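Local structure of UDP-glucose 6-dehydrogenase (Pyrobaculum islandicum, 3VTF) at residues Gly113-Arg118 and Thr289-Arg294; Lys143-Pro148 and Val227-Asn232; Gly149-Leu154 and Phe168-Asn173; Phe187-Ile192 and Val212-Leu217. The protein probably catalyses the NAD-dependent oxidation of UDP-glucose to UDP-glucuronate, a step of nucleotide-sugar biosynthesis. All coordinates share one frame; numbering follows the deposited sequence.

Contact 1. Residues Gly113-Arg118 and Thr289-Arg294; sequences GSADLR and TLAFIR
Leu290 sets its CG opposite its own backbone N (chi1 -178°), which lays the end of the side chain against Gly113, while Arg294, one helical turn later, bends at chi2 (-64°) and presses its aliphatic part on the Gly113-Ser114 peptide. Leu290 CD2 lies 3.4 Å from Gly113 CA, and Arg294 CG is 3.7 Å from Ser114 N. The fit depends on glycine: a side chain there would point at the helix and run into Leu290 CG, and the positive phi of 81° also favours this residue. Leu290 CD1 sits 3.8 Å above one face of the Arg294 guanidinium, toward its rim. The polar end of the arginine is held through NE by Asp112 O and through NH1 by a salt bridge to Glu297. Ser114 meets the same arginine with CB, 3.9 Å from Arg294 CB, and turns its hydroxyl to Asp112 OD1.

Farther along, the methyl groups of Ala115 and Ala291 approach to 4.2 Å. Beside them a water accepts from Ala115 N (2.9 Å) and donates to Ala291 O (3.0 Å), linking the loop to a helical carbonyl. The contact joins the NAD-binding domain to the central domain, with Thr107 and Lys287, both predicted to bind NAD, close by. Loop 113-118 runs from the region after strand 100-103 into helix 118-134, where Leu117 is the N-cap residue; helix 285-298 carries Phe292 away from this loop, onto helix 221-251, helix 304-328 and Leu248 of the second subunit.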
# COMPACT_ATOMS: atom_id res chain seq x y z
N GLY A 113 21.26 -12.49 6.55
CA GLY A 113 20.05 -11.59 6.53
C GLY A 113 18.84 -12.02 7.38
O GLY A 113 17.93 -11.20 7.63
N SER A 114 18.78 -13.28 7.85
CA SER A 114 17.67 -13.69 8.73
C SER A 114 17.76 -12.95 10.09
O SER A 114 18.76 -12.31 10.44
CB SER A 114 17.60 -15.25 8.91
OG SER A 114 18.73 -15.66 9.63
N ALA A 115 16.70 -13.03 10.86
CA ALA A 115 16.76 -12.38 12.16
C ALA A 115 17.79 -13.10 13.08
O ALA A 115 17.70 -14.31 13.26
CB ALA A 115 15.38 -12.41 12.88
N ASP A 116 18.65 -12.34 13.72
CA ASP A 116 19.60 -12.85 14.75
C ASP A 116 18.76 -12.87 16.04
O ASP A 116 18.52 -11.84 16.63
CB ASP A 116 20.73 -11.83 14.96
CG ASP A 116 21.77 -12.29 16.04
OD1 ASP A 116 21.51 -13.20 16.81
OD2 ASP A 116 22.84 -11.74 16.08
N LEU A 117 18.48 -14.05 16.54
CA LEU A 117 17.69 -14.21 17.79
C LEU A 117 18.49 -14.51 19.08
O LEU A 117 17.92 -14.81 20.18
CB LEU A 117 16.59 -15.29 17.60
CG LEU A 117 15.57 -14.86 16.49
CD1 LEU A 117 14.62 -16.05 16.26
CD2 LEU A 117 14.80 -13.56 16.87
N ARG A 118 19.79 -14.35 19.00
CA ARG A 118 20.63 -14.61 20.21
C ARG A 118 20.37 -13.66 21.35
O ARG A 118 20.39 -14.09 22.50
CB ARG A 118 22.13 -14.52 19.85
CG ARG A 118 22.66 -15.67 18.95
CD ARG A 118 24.15 -15.34 18.64
NE ARG A 118 24.21 -14.04 17.92
CZ ARG A 118 25.14 -13.14 18.12
NH1 ARG A 118 26.14 -13.39 19.00
NH2 ARG A 118 25.05 -11.97 17.49
N THR A 289 12.62 -6.14 6.57
CA THR A 289 12.20 -6.59 5.26
C THR A 289 13.04 -7.82 4.81
O THR A 289 12.51 -8.78 4.26
CB THR A 289 12.31 -5.44 4.16
OG1 THR A 289 11.40 -4.37 4.58
CG2 THR A 289 11.81 -5.92 2.79
N LEU A 290 14.34 -7.70 5.01
CA LEU A 290 15.27 -8.80 4.69
C LEU A 290 14.91 -10.04 5.57
O LEU A 290 14.82 -11.12 5.09
CB LEU A 290 16.71 -8.33 5.00
CG LEU A 290 17.81 -9.41 4.65
CD1 LEU A 290 17.58 -9.84 3.22
CD2 LEU A 290 19.20 -8.73 4.81
N ALA A 291 14.69 -9.83 6.87
CA ALA A 291 14.26 -10.98 7.75
C ALA A 291 13.00 -11.63 7.26
O ALA A 291 12.80 -12.87 7.32
CB ALA A 291 14.17 -10.55 9.26
N PHE A 292 12.05 -10.79 6.78
CA PHE A 292 10.78 -11.35 6.29
C PHE A 292 10.98 -12.19 5.07
O PHE A 292 10.41 -13.29 4.92
CB PHE A 292 9.80 -10.16 5.99
CG PHE A 292 8.40 -10.57 5.74
CD1 PHE A 292 7.65 -11.24 6.73
CD2 PHE A 292 7.74 -10.19 4.55
CE1 PHE A 292 6.30 -11.58 6.53
CE2 PHE A 292 6.41 -10.57 4.31
CZ PHE A 292 5.67 -11.24 5.33
N ILE A 293 11.84 -11.69 4.17
CA ILE A 293 12.13 -12.45 2.95
C ILE A 293 12.77 -13.83 3.35
O ILE A 293 12.39 -14.86 2.81
CB ILE A 293 13.13 -11.64 2.08
CG1 ILE A 293 12.40 -10.44 1.42
CG2 ILE A 293 13.66 -12.50 0.90
CD1 ILE A 293 13.40 -9.34 0.89
N ARG A 294 13.80 -13.75 4.20
CA ARG A 294 14.59 -14.96 4.61
C ARG A 294 13.68 -15.95 5.35
O ARG A 294 13.78 -17.15 5.16
CB ARG A 294 15.72 -14.59 5.50
CG ARG A 294 16.83 -13.80 4.74
CD ARG A 294 17.50 -14.69 3.65
NE ARG A 294 18.55 -13.89 3.02
CZ ARG A 294 18.51 -13.44 1.78
NH1 ARG A 294 17.49 -13.74 1.00
NH2 ARG A 294 19.50 -12.69 1.33
O HOH W 1 14.37 -14.13 9.54

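Contact 2. Residues Lys143-Pro148 and Val227-Asn232; sequences KSTVPP and VKYASN. With UPG (uridine-5'-diphosphate-glucose), chain B.
Thr145 and Lys228 bring the two backbones closest, with their CA atoms 7.2 Å apart: residues 143-148 form an irregular, largely extended loop, and 227-232 are part of helix 221-251. Thr145 CG2 lies over one face of the Tyr229 ring in a CH-pi contact, 4.1 Å from the ring centroid, and Thr145 OG1 is 3.4 Å from Lys228 CE, the two side chains crossing at about a right angle. The tyrosine ring also meets the loop by its edge, where CE2 comes to 3.1 Å from Val146 O, near the ring plane; Pro148 CD packs obliquely on Tyr229 CD2.

The loop follows strand 139-142 at the C-terminal end of the parallel strands of a Rossmann-type domain, where Thr145 is predicted to bind NAD, and the helix supplies Lys228 and Asn232 to the UDP-glucose pocket. Lys228 bends at chi2 (47°) and is then extended, which lets NZ donate a hydrogen bond to UDP-glucose O6' at 2.7 Å. Asn232 ND2 donates to the same O6' over 2.9 Å in a nearly straight bond (167°). The two side chains are linked, Lys228 NZ standing above the carbonyl plane of Asn232 OD1 at 3.0 Å. An alanine in place of Lys228 would probably leave O6' with one protein donor fewer and Asn232 freer to turn. Glu175 O takes a further bond from Lys228 NZ, and Asp288 OD2 one from Asn232 ND2.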
# COMPACT_ATOMS: atom_id res chain seq x y z
N LYS A 143 8.49 -7.86 23.11
CA LYS A 143 8.26 -6.60 22.33
C LYS A 143 9.19 -6.56 21.10
O LYS A 143 8.87 -5.96 20.13
CB LYS A 143 8.61 -5.39 23.19
CG LYS A 143 7.58 -5.07 24.26
CD LYS A 143 6.25 -4.77 23.65
CE LYS A 143 6.15 -3.37 23.12
NZ LYS A 143 4.64 -3.16 22.88
N SER A 144 10.38 -7.19 21.22
CA SER A 144 11.31 -7.42 20.12
C SER A 144 10.58 -7.88 18.86
O SER A 144 9.69 -8.68 18.97
CB SER A 144 12.40 -8.48 20.55
OG SER A 144 13.05 -7.96 21.73
N THR A 145 11.03 -7.41 17.68
CA THR A 145 10.57 -7.89 16.43
C THR A 145 11.18 -9.23 16.12
O THR A 145 12.40 -9.32 15.92
CB THR A 145 10.92 -6.84 15.30
OG1 THR A 145 10.22 -5.61 15.67
CG2 THR A 145 10.34 -7.36 13.94
N VAL A 146 10.34 -10.28 16.15
CA VAL A 146 10.84 -11.62 16.05
C VAL A 146 9.97 -12.35 15.03
O VAL A 146 8.75 -12.10 14.88
CB VAL A 146 10.75 -12.39 17.39
CG1 VAL A 146 11.72 -11.90 18.43
CG2 VAL A 146 9.27 -12.34 17.97
N PRO A 147 10.56 -13.29 14.31
CA PRO A 147 9.76 -14.02 13.33
C PRO A 147 8.61 -14.81 14.01
O PRO A 147 8.73 -15.20 15.17
CB PRO A 147 10.76 -15.00 12.70
CG PRO A 147 12.17 -14.41 12.98
CD PRO A 147 12.00 -13.59 14.28
N PRO A 148 7.51 -15.04 13.30
CA PRO A 148 6.37 -15.73 13.88
C PRO A 148 6.75 -17.09 14.35
O PRO A 148 7.42 -17.81 13.60
CB PRO A 148 5.39 -15.84 12.68
CG PRO A 148 5.70 -14.54 11.85
CD PRO A 148 7.22 -14.41 11.98
N VAL A 227 1.70 -9.65 12.27
CA VAL A 227 1.22 -8.26 12.11
C VAL A 227 2.35 -7.30 12.07
O VAL A 227 2.36 -6.34 11.29
CB VAL A 227 0.25 -7.85 13.29
CG1 VAL A 227 -0.04 -6.36 13.25
CG2 VAL A 227 -1.08 -8.60 13.20
N LYS A 228 3.36 -7.50 12.92
CA LYS A 228 4.45 -6.58 12.96
C LYS A 228 5.24 -6.56 11.64
O LYS A 228 5.66 -5.43 11.12
CB LYS A 228 5.40 -6.96 14.09
CG LYS A 228 6.65 -6.11 14.24
CD LYS A 228 6.32 -4.61 14.20
CE LYS A 228 7.58 -3.80 14.46
NZ LYS A 228 7.30 -2.37 14.11
N TYR A 229 5.53 -7.76 11.12
CA TYR A 229 6.31 -7.77 9.82
C TYR A 229 5.42 -7.25 8.66
O TYR A 229 5.86 -6.51 7.79
CB TYR A 229 6.73 -9.23 9.45
CG TYR A 229 8.02 -9.59 10.18
CD1 TYR A 229 9.24 -9.06 9.78
CD2 TYR A 229 7.97 -10.39 11.39
CE1 TYR A 229 10.44 -9.34 10.48
CE2 TYR A 229 9.14 -10.67 12.14
CZ TYR A 229 10.37 -10.19 11.65
OH TYR A 229 11.51 -10.50 12.34
N ALA A 230 4.15 -7.66 8.66
CA ALA A 230 3.26 -7.22 7.59
C ALA A 230 3.12 -5.69 7.60
O ALA A 230 3.07 -5.07 6.51
CB ALA A 230 1.93 -7.92 7.63
N SER A 231 3.04 -5.09 8.79
CA SER A 231 2.98 -3.65 8.88
C SER A 231 4.28 -3.00 8.40
O SER A 231 4.24 -2.02 7.66
CB SER A 231 2.64 -3.15 10.30
OG SER A 231 1.39 -3.79 10.68
N ASN A 232 5.43 -3.40 8.94
CA ASN A 232 6.68 -2.70 8.58
C ASN A 232 7.04 -2.92 7.11
O ASN A 232 7.52 -1.97 6.41
CB ASN A 232 7.87 -3.23 9.46
CG ASN A 232 8.05 -2.39 10.77
OD1 ASN A 232 7.11 -1.77 11.21
ND2 ASN A 232 9.21 -2.46 11.41
N1 UPG B . 10.86 7.31 4.63
C2 UPG B . 10.81 7.55 3.23
N3 UPG B . 9.67 7.98 2.68
C4 UPG B . 8.54 8.12 3.47
C5 UPG B . 8.53 7.86 4.88
C6 UPG B . 9.75 7.40 5.42
O2 UPG B . 11.84 7.39 2.48
O4 UPG B . 7.46 8.48 2.90
C1C UPG B . 12.16 6.80 5.13
C2C UPG B . 12.64 7.67 6.28
O2C UPG B . 13.44 8.76 5.84
C3C UPG B . 13.48 6.67 7.11
C4C UPG B . 12.77 5.33 6.90
O4C UPG B . 11.88 5.55 5.79
O3C UPG B . 14.78 6.52 6.50
C5C UPG B . 11.93 4.88 8.12
O5C UPG B . 11.22 6.02 8.61
PA UPG B . 10.23 5.86 9.96
O1A UPG B . 9.05 4.88 9.66
O2A UPG B . 10.00 7.28 10.55
O3A UPG B . 11.33 5.32 11.00
PB UPG B . 11.26 4.19 12.19
O1B UPG B . 11.55 4.90 13.49
O2B UPG B . 12.36 3.28 11.58
O3B UPG B . 9.80 3.58 12.35
C1' UPG B . 9.45 2.30 11.74
C2' UPG B . 7.94 2.24 11.67
C3' UPG B . 7.41 2.07 13.12
C4' UPG B . 8.06 0.80 13.71
C5' UPG B . 9.62 1.07 13.83
C6' UPG B . 10.48 -0.10 14.35
O2' UPG B . 7.66 3.61 11.18
O3' UPG B . 6.01 1.93 13.02
O4' UPG B . 7.56 0.65 15.05
O5' UPG B . 10.01 1.19 12.43
O6' UPG B . 9.85 -1.36 14.01

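Contact 3. Residues Gly149-Leu154 and Phe168-Asn173; sequences GTTEGL and FSVASN
Thr151 OG1 rests 3.7 Å from Ser172 CB and is hydrogen-bonded to Glu225 OE2 of helix 221-251; the other oxygen of that carboxylate accepts from Gly149 N, so Glu225 holds Gly149 and Thr151 together. The contact belongs to the beta-alpha-beta unit of strand 139-142, helix 151-160 and strand 169-172 in the Rossmann-type NAD-binding domain, and packs Thr151 and Glu152 of the helix on the strand that follows it.

With chi1 at -63°, the threonine has OG1 beside its backbone N and CG2 trans to that nitrogen. The methyl thereby reaches the strand backbone, 3.7 Å from Ala171 C, and also touches Val170 CB at 3.8 Å. The two side chains run antiparallel past one another, Thr151 CG2 alongside Val170 CB, an apolar fit between two short branched groups. Replacing Thr151 by an alanine removes both branches, and would probably leave Glu225 OE2 without this hydroxyl partner and open a gap beside Val170 and Ala171.

At the outer margin Glu152 crosses Val170 at about a right angle, using its aliphatic part: CG lies 4.1 Å from Val170 CG2. The helix has a wider, pi-type turn at 151-154; Gly153 N also makes a weak bond back to Gly149 O, and a side chain on Gly153 would collide with that oxygen. Ala156 of the same helix also touches Val170. Within 168-173, the other methyl of Val170 meets the edge of the Phe168 ring, in the ring plane, with Val170 CG1 3.6 Å from Phe168 CE1.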
# COMPACT_ATOMS: atom_id res chain seq x y z
N GLY A 149 6.32 -17.48 15.55
CA GLY A 149 6.70 -18.78 16.09
C GLY A 149 7.72 -18.58 17.16
O GLY A 149 7.89 -19.50 17.98
N THR A 150 8.40 -17.41 17.23
CA THR A 150 9.51 -17.27 18.21
C THR A 150 9.00 -17.26 19.66
O THR A 150 9.68 -17.79 20.58
CB THR A 150 10.28 -15.93 17.96
OG1 THR A 150 10.83 -15.99 16.65
CG2 THR A 150 11.41 -15.67 18.93
N THR A 151 7.85 -16.63 19.90
CA THR A 151 7.33 -16.44 21.28
C THR A 151 6.98 -17.80 21.94
O THR A 151 7.47 -18.09 23.06
CB THR A 151 6.11 -15.50 21.33
OG1 THR A 151 6.54 -14.18 20.87
CG2 THR A 151 5.57 -15.34 22.79
N GLU A 152 6.23 -18.64 21.24
CA GLU A 152 5.80 -19.90 21.84
C GLU A 152 6.85 -20.95 21.58
O GLU A 152 6.77 -22.03 22.16
CB GLU A 152 4.49 -20.36 21.17
CG GLU A 152 3.38 -19.47 21.69
CD GLU A 152 2.10 -19.83 21.02
OE1 GLU A 152 2.12 -19.77 19.77
OE2 GLU A 152 1.14 -20.16 21.73
N GLY A 153 7.79 -20.67 20.66
CA GLY A 153 8.88 -21.65 20.40
C GLY A 153 10.12 -21.35 21.19
O GLY A 153 10.17 -21.61 22.39
N LEU A 154 11.10 -20.69 20.55
CA LEU A 154 12.34 -20.38 21.19
C LEU A 154 12.20 -19.75 22.61
O LEU A 154 12.85 -20.19 23.55
CB LEU A 154 13.15 -19.41 20.29
CG LEU A 154 14.33 -18.68 20.98
CD1 LEU A 154 15.34 -19.72 21.42
CD2 LEU A 154 15.02 -17.70 20.08
N PHE A 168 4.50 -20.42 33.90
CA PHE A 168 4.54 -19.03 33.39
C PHE A 168 3.75 -18.98 32.13
O PHE A 168 3.35 -20.05 31.61
CB PHE A 168 6.03 -18.61 33.09
CG PHE A 168 6.70 -19.42 32.02
CD1 PHE A 168 6.65 -18.96 30.69
CD2 PHE A 168 7.38 -20.61 32.30
CE1 PHE A 168 7.29 -19.58 29.70
CE2 PHE A 168 8.00 -21.32 31.28
CZ PHE A 168 7.94 -20.81 29.95
N SER A 169 3.50 -17.78 31.66
CA SER A 169 2.78 -17.61 30.39
C SER A 169 3.57 -16.67 29.51
O SER A 169 4.55 -16.06 29.97
CB SER A 169 1.36 -17.00 30.63
OG SER A 169 0.56 -17.84 31.46
N VAL A 170 3.26 -16.66 28.20
CA VAL A 170 4.06 -15.92 27.21
C VAL A 170 3.01 -15.11 26.42
O VAL A 170 1.80 -15.45 26.37
CB VAL A 170 4.87 -16.79 26.22
CG1 VAL A 170 5.93 -17.61 26.99
CG2 VAL A 170 3.95 -17.75 25.42
N ALA A 171 3.48 -14.05 25.76
CA ALA A 171 2.64 -13.29 24.89
C ALA A 171 3.55 -12.52 23.93
O ALA A 171 4.61 -12.01 24.36
CB ALA A 171 1.78 -12.28 25.67
N SER A 172 3.08 -12.32 22.72
CA SER A 172 3.75 -11.43 21.76
C SER A 172 2.91 -10.11 21.87
O SER A 172 1.68 -10.13 21.88
CB SER A 172 3.56 -12.03 20.36
OG SER A 172 3.84 -11.03 19.37
N ASN A 173 3.59 -8.98 22.01
CA ASN A 173 2.92 -7.68 22.12
C ASN A 173 3.82 -6.73 21.30
O ASN A 173 4.75 -6.05 21.83
CB ASN A 173 2.84 -7.27 23.62
CG ASN A 173 2.27 -5.86 23.82
OD1 ASN A 173 1.37 -5.35 23.03
ND2 ASN A 173 2.79 -5.19 24.81

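Contact 4. Residues Phe187-Ile192 and Val212-Leu217; sequences FKPDRI and VDAPKL
Ile192 and the Pro215-Leu217 backbone make the ordered core of this contact, a parallel strand pairing at the edge of the Rossmann-type sheet. Strands 192-196 and 216-219 are joined through helix 199-208 as a beta-alpha-beta crossover, and the pairing begins here: Ile192 N donates to Pro215 O (2.8 Å) and Leu217 N to Ile192 O (2.8 Å), both bonds nearly straight. Ile192 and Lys216 run alongside each other from the same face of the sheet, with Ile192 CD1 3.9 Å from Lys216 CE. The lysine chain then leads on to Val212 O, where NZ donates in the carbonyl plane at 2.8 Å; Tyr209 O takes a second bond from NZ.

Packing is tightest around Pro189. Val212 has CG1 swung beside its carbonyl carbon (chi1 -178°), and this methyl presses to 3.4 Å from Pro189 CD, closer than usual for two carbons. Ala214 CB is wedged beside the same proline, 3.4 Å from Pro189 O.

A polar margin faces the second subunit. Arg191 touches Pro215 O with its CB but sends its guanidinium away, to a cation-pi contact with Phe176, a residue of the UDP-glucose site, while its NE donates to Ala262 O of the second subunit; Asp190 OD2 accepts from Lys267 N of that subunit. On the looser, solvent side, near exposed Asp213, the two segments are bridged by a water that donates to Pro189 O at 2.8 Å and to Asp213 O at 3.0 Å.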
# COMPACT_ATOMS: atom_id res chain seq x y z
N PHE A 187 1.77 6.70 24.20
CA PHE A 187 0.52 7.15 24.91
C PHE A 187 -0.68 7.17 24.07
O PHE A 187 -1.76 6.89 24.55
CB PHE A 187 0.73 8.51 25.56
CG PHE A 187 1.71 8.46 26.69
CD1 PHE A 187 1.40 7.75 27.85
CD2 PHE A 187 2.93 9.13 26.62
CE1 PHE A 187 2.32 7.71 28.92
CE2 PHE A 187 3.85 9.10 27.67
CZ PHE A 187 3.55 8.38 28.81
N LYS A 188 -0.49 7.36 22.78
CA LYS A 188 -1.61 7.39 21.86
C LYS A 188 -1.35 6.46 20.65
O LYS A 188 -1.34 6.92 19.53
CB LYS A 188 -1.89 8.83 21.37
CG LYS A 188 -2.15 9.89 22.45
CD LYS A 188 -2.06 11.29 21.78
CE LYS A 188 -2.32 12.48 22.70
NZ LYS A 188 -3.52 12.25 23.51
N PRO A 189 -1.27 5.14 20.89
CA PRO A 189 -1.01 4.20 19.78
C PRO A 189 -2.24 4.11 18.87
O PRO A 189 -3.37 4.29 19.34
CB PRO A 189 -0.82 2.87 20.49
CG PRO A 189 -1.68 2.98 21.71
CD PRO A 189 -1.42 4.44 22.18
N ASP A 190 -2.06 3.78 17.59
CA ASP A 190 -3.23 3.53 16.73
C ASP A 190 -3.93 2.29 17.17
O ASP A 190 -5.11 2.17 17.03
CB ASP A 190 -2.66 3.32 15.30
CG ASP A 190 -2.11 4.61 14.67
OD1 ASP A 190 -2.44 5.72 15.18
OD2 ASP A 190 -1.35 4.52 13.67
N ARG A 191 -3.20 1.25 17.65
CA ARG A 191 -3.86 0.05 18.14
C ARG A 191 -2.81 -0.71 19.01
O ARG A 191 -1.63 -0.40 18.96
CB ARG A 191 -4.38 -0.88 17.04
CG ARG A 191 -3.35 -1.67 16.23
CD ARG A 191 -2.49 -0.67 15.43
NE ARG A 191 -1.89 -1.38 14.25
CZ ARG A 191 -0.70 -1.10 13.71
NH1 ARG A 191 0.13 -0.15 14.23
NH2 ARG A 191 -0.31 -1.82 12.64
N ILE A 192 -3.30 -1.56 19.90
CA ILE A 192 -2.46 -2.42 20.75
C ILE A 192 -2.73 -3.84 20.36
O ILE A 192 -3.93 -4.28 20.29
CB ILE A 192 -2.83 -2.17 22.25
CG1 ILE A 192 -2.29 -0.81 22.67
CG2 ILE A 192 -2.18 -3.26 23.14
CD1 ILE A 192 -2.88 -0.34 24.01
N VAL A 212 -4.91 3.23 28.48
CA VAL A 212 -4.57 3.75 27.15
C VAL A 212 -5.80 3.68 26.28
O VAL A 212 -6.38 2.61 26.15
CB VAL A 212 -3.39 3.00 26.49
CG1 VAL A 212 -3.06 3.63 25.10
CG2 VAL A 212 -2.18 3.09 27.43
N ASP A 213 -6.25 4.82 25.74
CA ASP A 213 -7.48 4.82 24.95
C ASP A 213 -7.18 4.44 23.48
O ASP A 213 -6.90 5.29 22.64
CB ASP A 213 -8.15 6.20 25.04
CG ASP A 213 -9.42 6.29 24.22
OD1 ASP A 213 -10.17 5.32 24.08
OD2 ASP A 213 -9.61 7.35 23.63
N ALA A 214 -7.22 3.14 23.16
CA ALA A 214 -6.89 2.72 21.76
C ALA A 214 -7.54 1.35 21.58
O ALA A 214 -7.66 0.63 22.57
CB ALA A 214 -5.33 2.66 21.65
N PRO A 215 -7.90 0.95 20.35
CA PRO A 215 -8.38 -0.42 20.10
C PRO A 215 -7.32 -1.50 20.52
O PRO A 215 -6.11 -1.30 20.27
CB PRO A 215 -8.66 -0.46 18.57
CG PRO A 215 -8.20 0.82 18.03
CD PRO A 215 -7.92 1.80 19.13
N LYS A 216 -7.78 -2.54 21.23
CA LYS A 216 -6.89 -3.62 21.74
C LYS A 216 -7.34 -4.89 21.06
O LYS A 216 -8.49 -5.21 21.13
CB LYS A 216 -7.06 -3.74 23.23
CG LYS A 216 -6.36 -2.54 23.90
CD LYS A 216 -7.21 -1.90 25.02
CE LYS A 216 -6.42 -0.68 25.61
NZ LYS A 216 -7.24 -0.04 26.74
N LEU A 217 -6.48 -5.53 20.31
CA LEU A 217 -6.84 -6.71 19.58
C LEU A 217 -6.12 -7.92 20.13
O LEU A 217 -4.87 -8.01 20.05
CB LEU A 217 -6.48 -6.59 18.08
CG LEU A 217 -7.33 -5.63 17.24
CD1 LEU A 217 -7.29 -4.21 17.75
CD2 LEU A 217 -6.72 -5.59 15.83
O HOH W 2 -4.69 6.26 20.90

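How the contacts relate
Along the chain contact 1 spans the other three: its loop precedes them and its helix follows them. Contact 2 likewise encloses contacts 3 and 4, which come in series. Contacts 3 and 4 share the mixed sheet of the NAD-binding domain, their centres about 21 Å apart. Contacts 1 and 2, with centres about 11 Å apart, tie loops of that domain to helices 285-298 and 221-251 of the central domain; they meet where Phe292 packs on Tyr229 and Ala115 on Pro147. They thus hold the two domains together where UDP-glucose-binding and predicted NAD-binding residues lie. Strand 216-219 leads directly into helix 221-251, joining contact 4 to contact 2 beside the UDP-glucose pocket and the second subunit.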